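Local atomic coordinates of purine nucleoside phosphorylase (Schistosoma mansoni, PDB entry 6BB7), a protein that probably catalyses the reversible phosphorolysis of purine nucleosides such as inosine and guanosine, yielding the free base and ribose 1-phosphate. Residues I115-G120 with G220-P225. Numbering follows the deposited sequence.
With D4V (3-methylpyridin-2-ol), chain F.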
loop_
_atom_site.group_PDB
_atom_site.type_symbol
_atom_site.label_atom_id
_atom_site.label_comp_id
_atom_site.label_asym_id
_atom_site.label_seq_id
_atom_site.Cartn_x
_atom_site.Cartn_y
_atom_site.Cartn_z
ATOM N N ILE A 115 -0.311 -24.749 5.663
ATOM C CA ILE A 115 -1.112 -23.872 4.796
ATOM C C ILE A 115 -0.865 -24.203 3.328
ATOM O O ILE A 115 0.286 -24.371 2.907
ATOM C CB ILE A 115 -0.793 -22.382 5.032
ATOM C CG1 ILE A 115 -0.852 -22.006 6.504
ATOM C CG2 ILE A 115 -1.786 -21.506 4.242
ATOM C CD1 ILE A 115 -0.315 -20.570 6.785
ATOM N N THR A 116 -1.944 -24.256 2.537
ATOM C CA THR A 116 -1.843 -24.386 1.080
ATOM C C THR A 116 -2.601 -23.245 0.398
ATOM O O THR A 116 -3.562 -22.689 0.953
ATOM C CB THR A 116 -2.341 -25.762 0.538
ATOM O OG1 THR A 116 -3.740 -25.936 0.811
ATOM C CG2 THR A 116 -1.534 -26.914 1.157
ATOM N N ASN A 117 -2.162 -22.913 -0.825
ATOM C CA ASN A 117 -2.796 -21.896 -1.651
ATOM C C ASN A 117 -2.555 -22.200 -3.122
ATOM O O ASN A 117 -1.725 -23.036 -3.469
ATOM C CB ASN A 117 -2.284 -20.475 -1.307
ATOM C CG ASN A 117 -0.781 -20.293 -1.584
ATOM O OD1 ASN A 117 -0.302 -20.435 -2.704
ATOM N ND2 ASN A 117 -0.040 -19.890 -0.551
ATOM N N LEU A 118 -3.310 -21.514 -3.988
ATOM C CA LEU A 118 -3.026 -21.447 -5.417
ATOM C C LEU A 118 -2.323 -20.125 -5.723
ATOM O O LEU A 118 -2.602 -19.092 -5.097
ATOM C CB LEU A 118 -4.313 -21.576 -6.240
ATOM C CG LEU A 118 -4.858 -23.023 -6.238
ATOM C CD1 LEU A 118 -6.335 -23.063 -5.942
ATOM C CD2 LEU A 118 -4.540 -23.681 -7.574
ATOM N N ALA A 119 -1.399 -20.150 -6.684
ATOM C CA ALA A 119 -0.588 -18.977 -6.993
ATOM C C ALA A 119 -0.138 -18.980 -8.450
ATOM O O ALA A 119 -0.210 -20.004 -9.149
ATOM C CB ALA A 119 0.642 -18.921 -6.083
ATOM N N GLY A 120 0.330 -17.812 -8.903
ATOM C CA GLY A 120 0.951 -17.672 -10.224
ATOM C C GLY A 120 2.465 -17.848 -10.195
ATOM O O GLY A 120 3.142 -17.391 -9.273
ATOM N N GLY A 220 0.751 -14.499 -5.105
ATOM C CA GLY A 220 -0.635 -14.818 -4.789
ATOM C C GLY A 220 -1.251 -13.817 -3.828
ATOM O O GLY A 220 -0.595 -12.856 -3.404
ATOM N N MET A 221 -2.509 -14.099 -3.438
ATOM C CA MET A 221 -3.374 -13.146 -2.736
ATOM C C MET A 221 -3.699 -13.555 -1.299
ATOM O O MET A 221 -4.663 -13.037 -0.723
ATOM C CB MET A 221 -4.685 -12.919 -3.506
ATOM C CG MET A 221 -4.556 -12.530 -4.951
ATOM S SD MET A 221 -6.195 -12.519 -5.760
ATOM C CE MET A 221 -5.668 -12.463 -7.466
ATOM N N SER A 222 -2.954 -14.484 -0.712
ATOM C CA SER A 222 -3.289 -15.013 0.614
ATOM C C SER A 222 -2.005 -15.332 1.379
ATOM O O SER A 222 -0.900 -14.928 0.989
ATOM C CB SER A 222 -4.189 -16.260 0.492
ATOM O OG SER A 222 -3.492 -17.333 -0.087
ATOM N N THR A 223 -2.177 -16.061 2.491
ATOM C CA THR A 223 -1.119 -16.759 3.217
ATOM C C THR A 223 -0.226 -15.863 4.085
ATOM O O THR A 223 -0.034 -16.162 5.274
ATOM C CB THR A 223 -0.327 -17.647 2.261
ATOM O OG1 THR A 223 -1.230 -18.619 1.694
ATOM C CG2 THR A 223 0.815 -18.371 2.986
ATOM N N VAL A 224 0.359 -14.794 3.521
ATOM C CA VAL A 224 1.270 -13.939 4.302
ATOM C C VAL A 224 0.614 -13.378 5.563
ATOM O O VAL A 224 1.280 -13.366 6.624
ATOM C CB VAL A 224 1.918 -12.890 3.380
ATOM C CG1 VAL A 224 2.640 -11.775 4.135
ATOM C CG2 VAL A 224 2.885 -13.583 2.390
ATOM N N PRO A 225 -0.649 -12.903 5.552
ATOM C CA PRO A 225 -1.249 -12.428 6.826
ATOM C C PRO A 225 -1.265 -13.499 7.913
ATOM O O PRO A 225 -0.890 -13.229 9.071
ATOM C CB PRO A 225 -2.656 -11.973 6.401
ATOM C CG PRO A 225 -2.488 -11.583 4.929
ATOM C CD PRO A 225 -1.558 -12.659 4.404
HETATM C C4 D4V F . -2.133 -16.399 -10.934
HETATM C C5 D4V F . -2.977 -15.930 -8.700
HETATM C C3 D4V F . -2.787 -17.669 -10.924
HETATM C C2 D4V F . -3.545 -18.081 -9.778
HETATM C C1 D4V F . -3.666 -17.245 -8.684
HETATM O O D4V F . -3.050 -15.086 -7.629
HETATM C C D4V F . -4.467 -17.665 -7.467
HETATM N N D4V F . -2.232 -15.533 -9.793
HETATM O O HOH W 1 -2.179 -17.511 -3.015
HETATM O O HOH W 2 -3.685 -16.189 -5.185
#
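Asn117 and Thr223 make a buried polar contact where strand 112-121, in the core of the sheet, runs past the turn that leads from strand 218-220 into helix 224-232. The two segments run in nearly opposite directions and diverge, their CA atoms being 4.7 Å apart at Ala119 and Gly220 but 7.3 Å apart at Asn117 and Ser222. Side chains bridge the wider end. With CG of Asn117 set between its backbone N and carbonyl carbon (chi1 63°), the side chains of Asn117 and Thr223 cross at about a right angle, and the ND2 end of the amide meets Thr223 OG1, to which it donates over 2.8 Å. The bond is moderately bent, 149° at the hydrogen, and the hydroxyl lies 19° out of the amide plane. On the other branch OD1 is hydrogen-bonded to Ser241 of the adjacent strand 236-246, so both ends of the amide are gripped and its rotation is fixed. Thr223 OG1 is in turn hydrogen-bonded to Ser222 OG, receives a weak bond from Arg86, and has Ile115 CG2 packed against it at 3.9 Å.

Between Leu118 O and Met221 N, too far apart to bond directly, water joins the two backbones beside the bound 3-methylpyridin-2-ol. One water donates to Leu118 O, accepts from Met221 N at 3.0 Å and hydrogen-bonds to the ligand oxygen; a second donates to Leu118 O at 2.6 Å. The ligand ring atom C4 packs on Gly120 CA, 3.4 Å away. Met221, whose CE lies near the ligand oxygen, is also packed by Phe161 of the second subunit. Leu118 to Gly120 and Gly220-Met221 thus line the ligand pocket, whose position is consistent with the purine-base site of trimeric purine nucleoside phosphorylases; Ser222, which touches Arg86 and His88, probably lies on its phosphate side, as in relatives.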